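Long-range contacts in putative agmatine deiminase (Streptococcus mutans, PDB 2EWO), which probably hydrolyses the guanidino group of agmatine to give N-carbamoylputrescine and ammonia: residues K25-W33 and A45-I56; N203-K211 and A254-A264. All coordinates share one frame; numbering follows the deposited sequence.

Contact 1 (K25-W33 and A45-I56); sequences KQIWMLWPW and AQKAFLEVAEAI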
loop_
_atom_site.group_PDB
_atom_site.type_symbol
_atom_site.label_atom_id
_atom_site.label_comp_id
_atom_site.label_asym_id
_atom_site.label_seq_id
_atom_site.Cartn_x
_atom_site.Cartn_y
_atom_site.Cartn_z
ATOM N N LYS A 25 -1.458 -17.413 -28.359
ATOM C CA LYS A 25 -0.270 -16.576 -28.266
ATOM C C LYS A 25 0.536 -16.707 -26.979
ATOM O O LYS A 25 1.762 -16.678 -27.027
ATOM C CB LYS A 25 -0.652 -15.111 -28.465
ATOM C CG LYS A 25 0.495 -14.142 -28.209
ATOM C CD LYS A 25 0.105 -12.736 -28.599
ATOM C CE LYS A 25 1.223 -11.747 -28.364
ATOM N NZ LYS A 25 0.913 -10.456 -29.056
ATOM N N GLN A 26 -0.134 -16.838 -25.835
ATOM C CA GLN A 26 0.569 -16.955 -24.554
ATOM C C GLN A 26 -0.372 -17.324 -23.434
ATOM O O GLN A 26 -1.548 -17.599 -23.658
ATOM C CB GLN A 26 1.226 -15.629 -24.192
ATOM C CG GLN A 26 0.246 -14.465 -24.237
ATOM C CD GLN A 26 0.853 -13.150 -23.804
ATOM O OE1 GLN A 26 0.378 -12.080 -24.199
ATOM N NE2 GLN A 26 1.899 -13.217 -22.978
ATOM N N ILE A 27 0.163 -17.317 -22.221
ATOM C CA ILE A 27 -0.637 -17.625 -21.054
ATOM C C ILE A 27 -0.436 -16.625 -19.935
ATOM O O ILE A 27 0.683 -16.210 -19.644
ATOM C CB ILE A 27 -0.334 -19.021 -20.513
ATOM C CG1 ILE A 27 -0.997 -20.059 -21.413
ATOM C CG2 ILE A 27 -0.844 -19.157 -19.075
ATOM C CD1 ILE A 27 -0.663 -21.474 -21.024
ATOM N N TRP A 28 -1.546 -16.257 -19.309
ATOM C CA TRP A 28 -1.545 -15.314 -18.206
ATOM C C TRP A 28 -1.729 -16.035 -16.882
ATOM O O TRP A 28 -2.518 -16.975 -16.792
ATOM C CB TRP A 28 -2.690 -14.310 -18.368
ATOM C CG TRP A 28 -2.587 -13.439 -19.589
ATOM C CD1 TRP A 28 -3.037 -13.723 -20.855
ATOM C CD2 TRP A 28 -1.995 -12.139 -19.660
ATOM N NE1 TRP A 28 -2.763 -12.678 -21.704
ATOM C CE2 TRP A 28 -2.122 -11.695 -20.997
ATOM C CE3 TRP A 28 -1.368 -11.303 -18.721
ATOM C CZ2 TRP A 28 -1.646 -10.463 -21.418
ATOM C CZ3 TRP A 28 -0.897 -10.077 -19.143
ATOM C CH2 TRP A 28 -1.039 -9.669 -20.482
HETATM N N MSE A 29 -0.990 -15.592 -15.866
HETATM C CA MSE A 29 -1.105 -16.139 -14.516
HETATM C C MSE A 29 -0.644 -15.139 -13.440
HETATM O O MSE A 29 0.323 -14.398 -13.627
HETATM C CB MSE A 29 -0.363 -17.481 -14.396
HETATM C CG MSE A 29 1.123 -17.508 -14.779
HETATM SE SE MSE A 29 1.947 -19.322 -14.578
HETATM C CE MSE A 29 2.206 -19.338 -12.636
ATOM N N LEU A 30 -1.373 -15.116 -12.326
ATOM C CA LEU A 30 -1.091 -14.212 -11.213
ATOM C C LEU A 30 0.020 -14.685 -10.263
ATOM O O LEU A 30 0.868 -15.490 -10.642
ATOM C CB LEU A 30 -2.380 -13.948 -10.424
ATOM C CG LEU A 30 -3.416 -13.047 -11.106
ATOM C CD1 LEU A 30 -4.729 -13.122 -10.355
ATOM C CD2 LEU A 30 -2.896 -11.609 -11.164
ATOM N N TRP A 31 0.020 -14.184 -9.032
ATOM C CA TRP A 31 1.053 -14.554 -8.073
ATOM C C TRP A 31 0.516 -14.606 -6.654
ATOM O O TRP A 31 0.078 -13.599 -6.110
ATOM C CB TRP A 31 2.190 -13.545 -8.141
ATOM C CG TRP A 31 3.419 -13.949 -7.383
ATOM C CD1 TRP A 31 3.793 -13.543 -6.127
ATOM C CD2 TRP A 31 4.478 -14.778 -7.869
ATOM N NE1 TRP A 31 5.030 -14.064 -5.810
ATOM C CE2 TRP A 31 5.469 -14.826 -6.862
ATOM C CE3 TRP A 31 4.686 -15.485 -9.063
ATOM C CZ2 TRP A 31 6.650 -15.551 -7.014
ATOM C CZ3 TRP A 31 5.856 -16.203 -9.216
ATOM C CH2 TRP A 31 6.827 -16.232 -8.195
ATOM N N PRO A 32 0.568 -15.783 -6.024
ATOM C CA PRO A 32 0.082 -15.972 -4.655
ATOM C C PRO A 32 0.870 -15.192 -3.624
ATOM O O PRO A 32 2.098 -15.127 -3.691
ATOM C CB PRO A 32 0.216 -17.474 -4.456
ATOM C CG PRO A 32 1.451 -17.786 -5.253
ATOM C CD PRO A 32 1.189 -17.018 -6.527
ATOM N N TRP A 33 0.161 -14.605 -2.664
ATOM C CA TRP A 33 0.829 -13.832 -1.620
ATOM C C TRP A 33 0.160 -13.834 -0.240
ATOM O O TRP A 33 0.847 -13.940 0.773
ATOM C CB TRP A 33 1.029 -12.367 -2.076
ATOM C CG TRP A 33 -0.256 -11.625 -2.312
ATOM C CD1 TRP A 33 -1.036 -11.671 -3.436
ATOM C CD2 TRP A 33 -0.988 -10.852 -1.350
ATOM N NE1 TRP A 33 -2.211 -10.987 -3.227
ATOM C CE2 TRP A 33 -2.210 -10.478 -1.956
ATOM C CE3 TRP A 33 -0.735 -10.448 -0.029
ATOM C CZ2 TRP A 33 -3.177 -9.720 -1.288
ATOM C CZ3 TRP A 33 -1.703 -9.692 0.636
ATOM C CH2 TRP A 33 -2.907 -9.340 0.004
ATOM N N ALA A 45 3.927 -22.067 -2.261
ATOM C CA ALA A 45 3.015 -21.920 -3.383
ATOM C C ALA A 45 3.667 -21.122 -4.497
ATOM O O ALA A 45 3.446 -21.396 -5.682
ATOM C CB ALA A 45 1.730 -21.232 -2.926
ATOM N N GLN A 46 4.467 -20.130 -4.116
ATOM C CA GLN A 46 5.145 -19.306 -5.112
ATOM C C GLN A 46 6.054 -20.158 -5.987
ATOM O O GLN A 46 6.000 -20.093 -7.225
ATOM C CB GLN A 46 5.932 -18.177 -4.427
ATOM C CG GLN A 46 5.042 -16.996 -4.082
ATOM C CD GLN A 46 5.663 -16.019 -3.113
ATOM O OE1 GLN A 46 5.154 -14.913 -2.940
ATOM N NE2 GLN A 46 6.753 -16.418 -2.466
ATOM N N LYS A 47 6.880 -20.971 -5.337
ATOM C CA LYS A 47 7.788 -21.856 -6.051
ATOM C C LYS A 47 6.971 -22.793 -6.935
ATOM O O LYS A 47 7.374 -23.135 -8.043
ATOM C CB LYS A 47 8.615 -22.673 -5.063
ATOM C CG LYS A 47 9.736 -23.427 -5.732
ATOM C CD LYS A 47 10.364 -24.440 -4.811
ATOM C CE LYS A 47 11.364 -25.277 -5.586
ATOM N NZ LYS A 47 10.732 -25.893 -6.798
ATOM N N ALA A 48 5.816 -23.205 -6.430
ATOM C CA ALA A 48 4.941 -24.086 -7.172
ATOM C C ALA A 48 4.430 -23.344 -8.395
ATOM O O ALA A 48 4.205 -23.938 -9.449
ATOM C CB ALA A 48 3.781 -24.527 -6.295
ATOM N N PHE A 49 4.230 -22.037 -8.251
ATOM C CA PHE A 49 3.754 -21.234 -9.374
ATOM C C PHE A 49 4.901 -21.008 -10.351
ATOM O O PHE A 49 4.710 -21.031 -11.570
ATOM C CB PHE A 49 3.218 -19.894 -8.885
ATOM C CG PHE A 49 1.728 -19.868 -8.689
ATOM C CD1 PHE A 49 1.118 -20.662 -7.725
ATOM C CD2 PHE A 49 0.935 -19.015 -9.455
ATOM C CE1 PHE A 49 -0.262 -20.599 -7.526
ATOM C CE2 PHE A 49 -0.445 -18.944 -9.264
ATOM C CZ PHE A 49 -1.044 -19.735 -8.298
ATOM N N LEU A 50 6.092 -20.790 -9.801
ATOM C CA LEU A 50 7.295 -20.577 -10.594
ATOM C C LEU A 50 7.484 -21.724 -11.590
ATOM O O LEU A 50 7.728 -21.498 -12.779
ATOM C CB LEU A 50 8.513 -20.500 -9.674
ATOM C CG LEU A 50 9.806 -20.103 -10.377
ATOM C CD1 LEU A 50 9.680 -18.641 -10.811
ATOM C CD2 LEU A 50 11.003 -20.298 -9.444
ATOM N N GLU A 51 7.378 -22.956 -11.091
ATOM C CA GLU A 51 7.531 -24.145 -11.925
ATOM C C GLU A 51 6.439 -24.175 -12.979
ATOM O O GLU A 51 6.732 -24.109 -14.170
ATOM C CB GLU A 51 7.445 -25.436 -11.095
ATOM C CG GLU A 51 8.330 -25.479 -9.850
ATOM C CD GLU A 51 8.246 -26.814 -9.091
ATOM O OE1 GLU A 51 7.126 -27.369 -8.936
ATOM O OE2 GLU A 51 9.308 -27.297 -8.630
ATOM N N VAL A 52 5.183 -24.261 -12.547
ATOM C CA VAL A 52 4.069 -24.313 -13.494
ATOM C C VAL A 52 4.215 -23.247 -14.574
ATOM O O VAL A 52 3.661 -23.372 -15.673
ATOM C CB VAL A 52 2.716 -24.121 -12.793
ATOM C CG1 VAL A 52 2.638 -22.746 -12.191
ATOM C CG2 VAL A 52 1.587 -24.345 -13.788
ATOM N N ALA A 53 4.968 -22.199 -14.251
ATOM C CA ALA A 53 5.216 -21.115 -15.193
ATOM C C ALA A 53 6.339 -21.553 -16.117
ATOM O O ALA A 53 6.195 -21.566 -17.338
ATOM C CB ALA A 53 5.622 -19.847 -14.442
ATOM N N GLU A 54 7.461 -21.913 -15.516
ATOM C CA GLU A 54 8.607 -22.360 -16.281
ATOM C C GLU A 54 8.214 -23.485 -17.246
ATOM O O GLU A 54 8.845 -23.674 -18.284
ATOM C CB GLU A 54 9.695 -22.843 -15.327
ATOM C CG GLU A 54 10.988 -23.283 -15.994
ATOM C CD GLU A 54 11.986 -23.814 -14.987
ATOM O OE1 GLU A 54 11.666 -24.818 -14.306
ATOM O OE2 GLU A 54 13.084 -23.226 -14.871
ATOM N N ALA A 55 7.166 -24.222 -16.899
ATOM C CA ALA A 55 6.695 -25.321 -17.729
ATOM C C ALA A 55 6.099 -24.833 -19.047
ATOM O O ALA A 55 6.400 -25.377 -20.110
ATOM C CB ALA A 55 5.663 -26.145 -16.966
ATOM N N ILE A 56 5.247 -23.815 -18.977
ATOM C CA ILE A 56 4.614 -23.279 -20.177
ATOM C C ILE A 56 5.700 -22.736 -21.097
ATOM O O ILE A 56 5.533 -22.711 -22.320
ATOM C CB ILE A 56 3.653 -22.103 -19.861
ATOM C CG1 ILE A 56 2.990 -22.280 -18.487
ATOM C CG2 ILE A 56 2.595 -22.018 -20.947
ATOM C CD1 ILE A 56 1.899 -23.309 -18.444
#
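Pro32 comes down on one face of the Phe49 ring: its CD lies 3.5 Å from the ring centroid and 10° off the normal, a CH-pi contact nearly over the centre. Met29, modelled as selenomethionine, lies alongside the same phenylalanine, the two side chains pointing opposite ways. Its chain runs straight through chi2 and then bends at chi3 (-78°), bringing CE within 3.4 Å of Phe49 CD2 while SE rests 3.7 Å from Ala53 CB. Trp31 leaves the backbone on the side facing away from the helix, yet its indole swings back across Gln46. Gln46 CG sits over one face of the indole, toward the rim, 3.6 Å from Trp31 CZ2, and Pro32 CD lies over that same face. At the other end Ile27 and Ile56 meet nearly perpendicular to each other, CD1 of Ile27 against CG2 of Ile56, with Val314 of strand 312-314 against both side chains. The axes of strand 26-29 and helix 45-56 run 170° apart in direction and 10.2 Å from each other. This buried, largely apolar interface is the strand-to-helix packing of a beta-alpha-beta unit, in which helix 43-57 connects the parallel neighbours 24-29 and 62-66.

Contact 2 (N203-K211 and A254-A264); sequences NCVKVLWVK and AYDFLSQQTDA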
loop_
_atom_site.group_PDB
_atom_site.type_symbol
_atom_site.label_atom_id
_atom_site.label_comp_id
_atom_site.label_asym_id
_atom_site.label_seq_id
_atom_site.Cartn_x
_atom_site.Cartn_y
_atom_site.Cartn_z
ATOM N N ASN A 203 -21.244 -17.474 -27.692
ATOM C CA ASN A 203 -21.714 -17.858 -29.014
ATOM C C ASN A 203 -21.955 -19.363 -29.051
ATOM O O ASN A 203 -21.622 -20.038 -30.020
ATOM C CB ASN A 203 -20.701 -17.451 -30.088
ATOM C CG ASN A 203 -21.328 -16.615 -31.184
ATOM O OD1 ASN A 203 -20.646 -16.177 -32.105
ATOM N ND2 ASN A 203 -22.635 -16.390 -31.089
ATOM N N CYS A 204 -22.537 -19.874 -27.971
ATOM C CA CYS A 204 -22.842 -21.290 -27.838
ATOM C C CYS A 204 -24.339 -21.505 -28.010
ATOM O O CYS A 204 -25.127 -21.128 -27.145
ATOM C CB CYS A 204 -22.415 -21.802 -26.457
ATOM S SG CYS A 204 -20.632 -21.794 -26.132
ATOM N N VAL A 205 -24.730 -22.113 -29.126
ATOM C CA VAL A 205 -26.140 -22.372 -29.392
ATOM C C VAL A 205 -26.724 -23.470 -28.488
ATOM O O VAL A 205 -27.929 -23.738 -28.529
ATOM C CB VAL A 205 -26.375 -22.726 -30.894
ATOM C CG1 VAL A 205 -26.311 -21.460 -31.748
ATOM C CG2 VAL A 205 -25.327 -23.720 -31.377
ATOM N N LYS A 206 -25.879 -24.092 -27.667
ATOM C CA LYS A 206 -26.346 -25.135 -26.752
ATOM C C LYS A 206 -25.536 -25.227 -25.467
ATOM O O LYS A 206 -24.307 -25.213 -25.498
ATOM C CB LYS A 206 -26.331 -26.503 -27.429
ATOM C CG LYS A 206 -26.842 -27.615 -26.522
ATOM C CD LYS A 206 -26.864 -28.951 -27.231
ATOM C CE LYS A 206 -27.543 -30.016 -26.382
ATOM N NZ LYS A 206 -27.591 -31.316 -27.103
ATOM N N VAL A 207 -26.257 -25.419 -24.312
ATOM C CA VAL A 207 -25.546 -25.477 -23.025
ATOM C C VAL A 207 -25.857 -26.803 -22.314
ATOM O O VAL A 207 -27.016 -27.097 -21.987
ATOM C CB VAL A 207 -25.985 -24.303 -22.139
ATOM C CG1 VAL A 207 -27.505 -24.150 -22.056
ATOM C CG2 VAL A 207 -25.502 -24.431 -20.693
ATOM N N LEU A 208 -24.793 -27.573 -22.102
ATOM C CA LEU A 208 -24.854 -28.888 -21.420
ATOM C C LEU A 208 -24.739 -28.681 -19.909
ATOM O O LEU A 208 -23.752 -28.128 -19.411
ATOM C CB LEU A 208 -23.691 -29.770 -21.878
ATOM C CG LEU A 208 -23.981 -30.527 -23.176
ATOM C CD1 LEU A 208 -24.454 -29.613 -24.307
ATOM C CD2 LEU A 208 -22.755 -31.263 -23.720
ATOM N N TRP A 209 -25.744 -29.144 -19.190
ATOM C CA TRP A 209 -25.809 -28.923 -17.737
ATOM C C TRP A 209 -25.474 -30.165 -16.909
ATOM O O TRP A 209 -26.368 -30.963 -16.564
ATOM C CB TRP A 209 -27.216 -28.484 -17.331
ATOM C CG TRP A 209 -27.583 -27.101 -17.870
ATOM C CD1 TRP A 209 -28.134 -26.821 -19.057
ATOM C CD2 TRP A 209 -27.389 -25.877 -17.178
ATOM N NE1 TRP A 209 -28.302 -25.402 -19.118
ATOM C CE2 TRP A 209 -27.864 -24.868 -18.004
ATOM C CE3 TRP A 209 -26.861 -25.542 -15.926
ATOM C CZ2 TRP A 209 -27.854 -23.515 -17.644
ATOM C CZ3 TRP A 209 -26.850 -24.177 -15.573
ATOM C CH2 TRP A 209 -27.324 -23.212 -16.393
ATOM N N VAL A 210 -24.181 -30.289 -16.601
ATOM C CA VAL A 210 -23.722 -31.337 -15.692
ATOM C C VAL A 210 -24.318 -30.993 -14.397
ATOM O O VAL A 210 -24.679 -29.836 -14.144
ATOM C CB VAL A 210 -22.221 -31.401 -15.547
ATOM C CG1 VAL A 210 -21.793 -32.309 -14.383
ATOM C CG2 VAL A 210 -21.543 -31.965 -16.787
ATOM N N LYS A 211 -24.403 -31.917 -13.535
ATOM C CA LYS A 211 -25.251 -31.572 -12.455
ATOM C C LYS A 211 -24.803 -31.685 -11.018
ATOM O O LYS A 211 -25.645 -31.702 -10.142
ATOM C CB LYS A 211 -26.526 -32.421 -12.452
ATOM C CG LYS A 211 -27.513 -31.942 -11.324
ATOM C CD LYS A 211 -28.888 -32.832 -10.982
ATOM C CE LYS A 211 -29.796 -32.276 -9.860
ATOM N NZ LYS A 211 -31.049 -33.000 -9.737
ATOM N N ALA A 254 -21.715 -37.751 -13.550
ATOM C CA ALA A 254 -21.273 -36.864 -14.614
ATOM C C ALA A 254 -21.024 -37.663 -15.878
ATOM O O ALA A 254 -21.454 -37.272 -16.968
ATOM C CB ALA A 254 -19.997 -36.152 -14.199
ATOM N N TYR A 255 -20.332 -38.789 -15.717
ATOM C CA TYR A 255 -19.993 -39.665 -16.836
ATOM C C TYR A 255 -21.249 -40.141 -17.559
ATOM O O TYR A 255 -21.307 -40.146 -18.793
ATOM C CB TYR A 255 -19.177 -40.861 -16.330
ATOM C CG TYR A 255 -18.498 -41.645 -17.429
ATOM C CD1 TYR A 255 -19.243 -42.246 -18.448
ATOM C CD2 TYR A 255 -17.112 -41.795 -17.448
ATOM C CE1 TYR A 255 -18.630 -42.974 -19.458
ATOM C CE2 TYR A 255 -16.483 -42.524 -18.455
ATOM C CZ TYR A 255 -17.253 -43.112 -19.460
ATOM O OH TYR A 255 -16.661 -43.841 -20.469
ATOM N N ASP A 256 -22.255 -40.531 -16.785
ATOM C CA ASP A 256 -23.506 -40.993 -17.355
ATOM C C ASP A 256 -24.174 -39.865 -18.132
ATOM O O ASP A 256 -24.732 -40.086 -19.210
ATOM C CB ASP A 256 -24.429 -41.503 -16.251
ATOM C CG ASP A 256 -23.822 -42.669 -15.490
ATOM O OD1 ASP A 256 -23.349 -43.623 -16.154
ATOM O OD2 ASP A 256 -23.818 -42.638 -14.235
ATOM N N PHE A 257 -24.105 -38.656 -17.583
ATOM C CA PHE A 257 -24.694 -37.491 -18.226
ATOM C C PHE A 257 -23.973 -37.147 -19.521
ATOM O O PHE A 257 -24.599 -36.887 -20.551
ATOM C CB PHE A 257 -24.612 -36.280 -17.312
ATOM C CG PHE A 257 -25.028 -35.007 -17.977
ATOM C CD1 PHE A 257 -26.371 -34.677 -18.081
ATOM C CD2 PHE A 257 -24.077 -34.135 -18.504
ATOM C CE1 PHE A 257 -26.770 -33.492 -18.695
ATOM C CE2 PHE A 257 -24.461 -32.944 -19.123
ATOM C CZ PHE A 257 -25.813 -32.621 -19.217
ATOM N N LEU A 258 -22.647 -37.123 -19.443
ATOM C CA LEU A 258 -21.798 -36.796 -20.580
ATOM C C LEU A 258 -22.013 -37.739 -21.749
ATOM O O LEU A 258 -22.385 -37.316 -22.851
ATOM C CB LEU A 258 -20.332 -36.846 -20.145
ATOM C CG LEU A 258 -19.622 -35.513 -19.895
ATOM C CD1 LEU A 258 -20.522 -34.568 -19.102
ATOM C CD2 LEU A 258 -18.304 -35.782 -19.166
ATOM N N SER A 259 -21.770 -39.021 -21.491
ATOM C CA SER A 259 -21.913 -40.080 -22.489
ATOM C C SER A 259 -23.288 -40.104 -23.183
ATOM O O SER A 259 -23.396 -40.490 -24.349
ATOM C CB SER A 259 -21.640 -41.425 -21.824
ATOM O OG SER A 259 -22.441 -41.547 -20.668
ATOM N N GLN A 260 -24.327 -39.688 -22.462
ATOM C CA GLN A 260 -25.689 -39.653 -22.995
ATOM C C GLN A 260 -25.984 -38.299 -23.637
ATOM O O GLN A 260 -27.110 -38.035 -24.058
ATOM C CB GLN A 260 -26.702 -39.892 -21.863
ATOM C CG GLN A 260 -26.813 -41.335 -21.371
ATOM C CD GLN A 260 -27.755 -42.179 -22.230
ATOM O OE1 GLN A 260 -28.953 -41.897 -22.322
ATOM N NE2 GLN A 260 -27.216 -43.219 -22.860
ATOM N N GLN A 261 -24.973 -37.443 -23.716
ATOM C CA GLN A 261 -25.165 -36.111 -24.273
ATOM C C GLN A 261 -24.465 -35.809 -25.589
ATOM O O GLN A 261 -23.317 -36.204 -25.817
ATOM C CB GLN A 261 -24.763 -35.061 -23.232
ATOM C CG GLN A 261 -25.807 -34.836 -22.163
ATOM C CD GLN A 261 -27.037 -34.129 -22.700
ATOM O OE1 GLN A 261 -28.071 -34.074 -22.037
ATOM N NE2 GLN A 261 -26.925 -33.574 -23.905
ATOM N N THR A 262 -25.177 -35.082 -26.445
ATOM C CA THR A 262 -24.671 -34.672 -27.751
ATOM C C THR A 262 -24.458 -33.147 -27.781
ATOM O O THR A 262 -25.051 -32.408 -26.986
ATOM C CB THR A 262 -25.663 -35.052 -28.878
ATOM O OG1 THR A 262 -25.191 -34.526 -30.123
ATOM C CG2 THR A 262 -27.054 -34.484 -28.595
ATOM N N ASP A 263 -23.618 -32.676 -28.699
ATOM C CA ASP A 263 -23.357 -31.247 -28.792
ATOM C C ASP A 263 -24.253 -30.517 -29.794
ATOM O O ASP A 263 -25.321 -31.005 -30.174
ATOM C CB ASP A 263 -21.880 -30.985 -29.122
ATOM C CG ASP A 263 -21.423 -31.687 -30.380
ATOM O OD1 ASP A 263 -22.053 -31.500 -31.448
ATOM O OD2 ASP A 263 -20.420 -32.423 -30.294
ATOM N N ALA A 264 -23.808 -29.334 -30.204
ATOM C CA ALA A 264 -24.558 -28.515 -31.137
ATOM C C ALA A 264 -24.586 -29.110 -32.530
ATOM O O ALA A 264 -25.655 -29.408 -33.061
ATOM C CB ALA A 264 -23.970 -27.119 -31.189
#
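Lys206 reaches across to the chain that follows the helix and donates from NZ to Thr262 O at 2.8 Å. The ammonium stands above the carbonyl plane, 49° out of it. Extended through all four torsions, the lysine chain carries NZ to that carbonyl, crossing the Thr262 side chain at about a right angle. Beside the lysine, Val205 CG2 meets Ala264 CB at 3.7 Å. Further along, Phe257 turns one ring face to the strand: Val210 CA lies 4.2 Å from the ring centroid and 24° off the normal, a CH-pi contact displaced toward the rim. Val210 CG2 adds apolar contacts to Phe257 CD2 at 3.8 Å and Leu258 CD1 at 3.6 Å. In the next shell, Thr262 OG1 is hydrogen-bonded to Gly266 O and Arg267 O, Asp263 forms a salt bridge with Arg267, and Ala264 N is hydrogen-bonded to Thr172 OG1, bonds that would help keep the 262-264 loop in place. Strand 206-210 pairs in parallel with strand 172-176 as the outermost strand of its sheet within this chain. The axis of helix 254-259 runs at 158° to that of strand 206-210, Leu258 also touching strand 270-271, while Trp209 NE1 is hydrogen-bonded to Glu195 of helix 191-202.

Both segments of contact 1 precede those of contact 2 in the sequence, and the two contacts lie on opposite sides of the chain's centre. Their centres are 31 Å apart and their nearest atoms about 19 Å, without touching. They share no sheet: strand 24-29 belongs with 62-66, 86-90 and 364-367, whereas strand 206-210 borders the sheet containing 172-176 and 165-168. Each nevertheless sets a helix nearly antiparallel to a strand, the helix following directly within a beta-alpha-beta unit in contact 1 and after two intervening strands in contact 2. Two separate strand-and-helix layers in one chain are consistent with the pentein fold expected for a peptidyl-arginine deiminase relative.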